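Local coordinates for putative peptide ABC-transport system periplasmic peptide-binding protein (Campylobacter jejuni, PDB 4OEV), which binds nickel(II) outside the cytoplasm as the solute-binding component of an ABC-type importer, and belongs to a family generally assigned to peptide transport, at residues 123-128 with 430-435; 289-294 with 436-441. All coordinates share one frame; numbering follows the deposited sequence.

Contact 1: residues 123-128 with 430-435; sequences FKPYPA and NTSNLE
A surface contact joins distant parts of this periplasmic binding protein: the proline-rich link 123-128, which leaves strand 117-122 of an antiparallel sheet, and 430-435, which runs from the end of helix 419-429 through a short connection into the first residues of helix 434-450. It is organised around Asn430, the first residue after the earlier helix to leave helical conformation. With CG beside its backbone N (chi1 -63°), Asn430 turns its amide so that ND2 donates to Pro125 O at 3.0 Å. The bond is nearly straight, 161° at the hydrogen, and lies in the carbonyl plane and close to the plane of the amide. The same oxygen also receives a CA-H...O contact from Asn430 CA at 3.1 Å, so one residue grips it from both backbone and side chain. Proline suits the place because its compact ring packs against the turn while the backbone carbonyl is held by Asn430: CB lies 3.3 Å from Ser432 OG. The aliphatic part of Lys124 crosses the amide obliquely, CD 3.9 Å from Asn430 OD1. Tyr126 starts away from the 430-435 segment, and its OH is hydrogen-bonded to Asp391. Asn433 N-caps helix 434-450 through OD1 to Glu436 N. Pro127 fits against the turn through its ring, CG standing 3.2 Å from Thr431 O, a buried carbonyl oxygen without a hydrogen-bonding partner in the model.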
# COMPACT_ATOMS: atom_id res chain seq x y z
N PHE A 123 -22.42 11.83 6.36
CA PHE A 123 -22.77 13.16 5.84
C PHE A 123 -23.12 13.10 4.35
O PHE A 123 -24.04 13.77 3.87
CB PHE A 123 -21.61 14.14 6.04
CG PHE A 123 -21.31 14.47 7.46
CD1 PHE A 123 -22.13 15.31 8.19
CD2 PHE A 123 -20.16 13.98 8.07
CE1 PHE A 123 -21.84 15.63 9.49
CE2 PHE A 123 -19.86 14.29 9.38
CZ PHE A 123 -20.70 15.12 10.08
N LYS A 124 -22.31 12.35 3.60
CA LYS A 124 -22.49 12.20 2.16
C LYS A 124 -22.12 10.76 1.81
O LYS A 124 -21.48 10.07 2.62
CB LYS A 124 -21.64 13.24 1.41
CG LYS A 124 -20.24 13.39 1.92
CD LYS A 124 -19.59 14.66 1.41
CE LYS A 124 -18.98 15.44 2.57
NZ LYS A 124 -17.74 16.20 2.16
N PRO A 125 -22.51 10.27 0.62
CA PRO A 125 -22.22 8.85 0.36
C PRO A 125 -20.71 8.57 0.35
O PRO A 125 -19.95 9.46 -0.03
CB PRO A 125 -22.82 8.62 -1.04
CG PRO A 125 -23.77 9.80 -1.27
CD PRO A 125 -23.17 10.94 -0.51
N TYR A 126 -20.31 7.36 0.75
CA TYR A 126 -18.92 6.93 0.70
C TYR A 126 -18.95 5.45 0.44
O TYR A 126 -18.87 4.66 1.38
CB TYR A 126 -18.16 7.27 2.00
CG TYR A 126 -16.68 6.97 1.94
CD1 TYR A 126 -15.85 7.56 0.98
CD2 TYR A 126 -16.12 6.08 2.85
CE1 TYR A 126 -14.50 7.24 0.92
CE2 TYR A 126 -14.81 5.78 2.82
CZ TYR A 126 -13.98 6.37 1.85
OH TYR A 126 -12.65 6.03 1.83
N PRO A 127 -19.15 5.06 -0.83
CA PRO A 127 -19.32 3.65 -1.19
C PRO A 127 -18.14 2.80 -0.72
O PRO A 127 -18.33 1.62 -0.40
CB PRO A 127 -19.35 3.67 -2.72
CG PRO A 127 -19.56 5.08 -3.12
CD PRO A 127 -19.14 5.95 -2.01
N ALA A 128 -16.96 3.40 -0.60
CA ALA A 128 -15.78 2.66 -0.16
C ALA A 128 -15.89 2.20 1.31
O ALA A 128 -15.02 1.50 1.81
CB ALA A 128 -14.53 3.49 -0.35
N ASN A 430 -17.30 10.29 -3.16
CA ASN A 430 -18.62 10.60 -2.55
C ASN A 430 -19.83 10.44 -3.48
O ASN A 430 -20.88 11.03 -3.23
CB ASN A 430 -18.63 12.03 -1.99
CG ASN A 430 -17.62 12.23 -0.87
OD1 ASN A 430 -16.86 13.21 -0.89
ND2 ASN A 430 -17.56 11.29 0.07
N THR A 431 -19.70 9.64 -4.54
CA THR A 431 -20.84 9.34 -5.42
C THR A 431 -21.16 7.86 -5.40
O THR A 431 -20.25 7.03 -5.60
CB THR A 431 -20.61 9.70 -6.89
OG1 THR A 431 -20.29 11.10 -7.02
CG2 THR A 431 -21.88 9.38 -7.71
N SER A 432 -22.43 7.52 -5.18
CA SER A 432 -22.87 6.11 -5.08
C SER A 432 -22.93 5.35 -6.40
O SER A 432 -22.54 4.18 -6.45
CB SER A 432 -24.26 6.05 -4.41
OG SER A 432 -24.14 6.32 -3.03
N ASN A 433 -23.40 5.99 -7.47
CA ASN A 433 -23.61 5.29 -8.74
C ASN A 433 -22.28 4.87 -9.39
O ASN A 433 -21.39 5.72 -9.65
CB ASN A 433 -24.40 6.18 -9.69
CG ASN A 433 -24.64 5.54 -11.04
OD1 ASN A 433 -23.98 5.86 -12.02
ND2 ASN A 433 -25.61 4.63 -11.09
N LEU A 434 -22.11 3.56 -9.59
CA LEU A 434 -20.84 3.02 -10.10
C LEU A 434 -20.39 3.71 -11.38
O LEU A 434 -19.23 4.10 -11.50
CB LEU A 434 -20.96 1.52 -10.34
CG LEU A 434 -19.77 0.67 -10.81
CD1 LEU A 434 -18.59 0.74 -9.89
CD2 LEU A 434 -20.17 -0.78 -11.04
N GLU A 435 -21.33 3.95 -12.31
CA GLU A 435 -20.97 4.52 -13.61
C GLU A 435 -20.50 5.97 -13.48
O GLU A 435 -19.59 6.43 -14.19
CB GLU A 435 -22.16 4.44 -14.56
CG GLU A 435 -22.36 3.07 -15.16
CD GLU A 435 -22.83 2.04 -14.12
OE1 GLU A 435 -22.18 0.97 -14.00
OE2 GLU A 435 -23.86 2.31 -13.44

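Contact 2: residues 289-294 with 436-441; sequences RSWANS and ERKKYY
Near its start, helix 434-450 receives a loop that carries a type I beta turn, Ser290 to Asn293, from the region between strand 280-282 and helix 304-313. The turn is closed by Asn293 N to Ser290 O, and Ser290 OG accepts from Ala292 N at 2.8 Å. Serine suits the position because its short side chain lets OG accept from the backbone N-H two residues on, an ST turn within the beta turn. Trp291 extends from this turn with CG between the backbone N and the carbonyl carbon (chi1 51°), a crowded position that brings the six-membered ring to the helix. There it crosses Arg437 obliquely. CH2 lies over one face of the guanidinium, whereas NH1 comes to the indole's edge, 3.5 Å from CZ2, with the two planes 61° apart; this is therefore not a cation-pi stack over the indole. Within this solute-binding protein fold, Arg437 joins several elements: NH1 forms a salt bridge with Asp389 and NE bonds to Ala428 O of helix 419-429, which probably fixes the group against the tryptophan. Lys438, one residue on, is extended beyond CG and crosses the indole obliquely, CG at the ring's edge and CE 3.7 Å from CE3. Its long apolar stem packs while NZ reaches a water that donates to Trp291 O, though the NZ bond is weak. One helical turn after Arg437, Tyr441 packs against Ala292, whose small CB can come within 3.6 Å of CD2. A second water donates to Ala292 O at 2.6 Å and to Lys438 O at 2.8 Å, tying turn to helix backbone.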
# COMPACT_ATOMS: atom_id res chain seq x y z
N ARG A 289 -5.39 -1.88 -12.41
CA ARG A 289 -5.95 -3.16 -12.00
C ARG A 289 -7.29 -2.95 -11.29
O ARG A 289 -7.85 -3.91 -10.71
CB ARG A 289 -4.99 -3.91 -11.07
CG ARG A 289 -3.84 -4.58 -11.83
CD ARG A 289 -3.56 -5.95 -11.24
NE ARG A 289 -2.33 -6.50 -11.80
CZ ARG A 289 -2.28 -7.40 -12.77
NH1 ARG A 289 -3.41 -7.89 -13.28
NH2 ARG A 289 -1.10 -7.83 -13.23
N SER A 290 -7.84 -1.76 -11.45
CA SER A 290 -9.15 -1.39 -10.87
C SER A 290 -10.32 -1.41 -11.83
O SER A 290 -10.14 -1.23 -13.04
CB SER A 290 -9.05 0.00 -10.29
OG SER A 290 -10.32 0.38 -9.78
N TRP A 291 -11.55 -1.60 -11.31
CA TRP A 291 -12.74 -1.41 -12.12
C TRP A 291 -12.82 0.05 -12.59
O TRP A 291 -13.43 0.36 -13.64
CB TRP A 291 -14.02 -1.80 -11.35
CG TRP A 291 -14.15 -1.16 -9.99
CD1 TRP A 291 -13.83 -1.73 -8.79
CD2 TRP A 291 -14.64 0.16 -9.69
NE1 TRP A 291 -14.09 -0.85 -7.77
CE2 TRP A 291 -14.60 0.31 -8.30
CE3 TRP A 291 -15.12 1.22 -10.46
CZ2 TRP A 291 -15.01 1.48 -7.66
CZ3 TRP A 291 -15.51 2.39 -9.83
CH2 TRP A 291 -15.45 2.51 -8.45
N ALA A 292 -12.18 0.92 -11.83
CA ALA A 292 -12.13 2.36 -12.10
C ALA A 292 -11.27 2.73 -13.31
O ALA A 292 -11.26 3.88 -13.73
CB ALA A 292 -11.60 3.08 -10.87
N ASN A 293 -10.52 1.77 -13.86
CA ASN A 293 -9.64 2.06 -14.99
C ASN A 293 -10.46 2.52 -16.20
O ASN A 293 -11.40 1.85 -16.64
CB ASN A 293 -8.77 0.81 -15.31
CG ASN A 293 -7.74 1.05 -16.43
OD1 ASN A 293 -7.66 2.13 -17.00
ND2 ASN A 293 -6.92 0.02 -16.72
N SER A 294 -10.08 3.67 -16.76
CA SER A 294 -10.81 4.21 -17.91
C SER A 294 -10.49 3.44 -19.20
O SER A 294 -11.25 3.49 -20.20
CB SER A 294 -10.49 5.68 -18.06
OG SER A 294 -9.08 5.86 -18.16
N GLU A 436 -21.12 6.67 -12.56
CA GLU A 436 -20.69 8.01 -12.24
C GLU A 436 -19.29 8.00 -11.66
O GLU A 436 -18.44 8.80 -12.07
CB GLU A 436 -21.66 8.65 -11.24
CG GLU A 436 -22.69 9.52 -11.87
CD GLU A 436 -23.34 10.44 -10.86
OE1 GLU A 436 -22.88 11.60 -10.75
OE2 GLU A 436 -24.28 10.01 -10.18
N ARG A 437 -19.04 7.08 -10.72
CA ARG A 437 -17.72 6.90 -10.12
C ARG A 437 -16.67 6.69 -11.21
O ARG A 437 -15.61 7.32 -11.21
CB ARG A 437 -17.69 5.69 -9.17
CG ARG A 437 -18.37 5.87 -7.82
CD ARG A 437 -17.81 4.87 -6.79
NE ARG A 437 -16.61 5.39 -6.10
CZ ARG A 437 -15.85 4.68 -5.26
NH1 ARG A 437 -16.16 3.41 -5.00
NH2 ARG A 437 -14.79 5.23 -4.68
N LYS A 438 -16.99 5.84 -12.18
CA LYS A 438 -16.04 5.55 -13.23
C LYS A 438 -15.74 6.82 -14.03
O LYS A 438 -14.59 7.05 -14.40
CB LYS A 438 -16.57 4.45 -14.12
CG LYS A 438 -16.61 3.13 -13.40
CD LYS A 438 -16.90 2.02 -14.36
CE LYS A 438 -16.94 0.71 -13.63
NZ LYS A 438 -17.53 -0.36 -14.48
N LYS A 439 -16.75 7.65 -14.23
CA LYS A 439 -16.59 8.91 -14.96
C LYS A 439 -15.59 9.83 -14.27
O LYS A 439 -14.71 10.39 -14.91
CB LYS A 439 -17.93 9.63 -15.10
CG LYS A 439 -17.86 10.93 -15.88
CD LYS A 439 -19.04 11.85 -15.49
CE LYS A 439 -18.84 13.31 -15.98
NZ LYS A 439 -17.50 13.95 -15.66
N TYR A 440 -15.73 9.98 -12.96
CA TYR A 440 -14.86 10.83 -12.18
C TYR A 440 -13.42 10.28 -12.11
O TYR A 440 -12.43 11.03 -12.17
CB TYR A 440 -15.46 11.00 -10.81
CG TYR A 440 -16.79 11.75 -10.84
CD1 TYR A 440 -16.99 12.83 -11.71
CD2 TYR A 440 -17.83 11.39 -10.01
CE1 TYR A 440 -18.20 13.54 -11.73
CE2 TYR A 440 -19.05 12.08 -10.03
CZ TYR A 440 -19.22 13.15 -10.88
OH TYR A 440 -20.42 13.80 -10.87
N TYR A 441 -13.31 8.96 -11.99
CA TYR A 441 -11.98 8.33 -12.03
C TYR A 441 -11.39 8.54 -13.41
O TYR A 441 -10.20 8.77 -13.52
CB TYR A 441 -12.06 6.82 -11.66
CG TYR A 441 -12.23 6.69 -10.19
CD1 TYR A 441 -11.34 7.35 -9.34
CD2 TYR A 441 -13.32 6.03 -9.63
CE1 TYR A 441 -11.49 7.30 -7.99
CE2 TYR A 441 -13.48 5.99 -8.27
CZ TYR A 441 -12.55 6.61 -7.45
OH TYR A 441 -12.66 6.60 -6.10
O HOH W 1 -14.76 -0.81 -16.23
O HOH W 2 -12.81 5.15 -15.44

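Helix 434-450 and its approach serve both contacts, whose centres are about 13 Å apart on the same side of the chain's centre. Contact 1 lies at the surface, where two loops meet through a direct amide-to-carbonyl bond and proline rings; contact 2 is more buried and rests on aromatic, aliphatic and guanidinium packing, with one water bridging backbone carbonyls and another reaching, weakly, the lysine ammonium. The two areas are nearly equal, so they differ in chemistry rather than size. They also touch: Leu434 CD1 lies 3.5 Å from Trp291 CZ3, and Thr431 O is 3.1 Å from Arg437 CG. Pro127, too, packs on Arg437, making this arginine a neighbour of both loops.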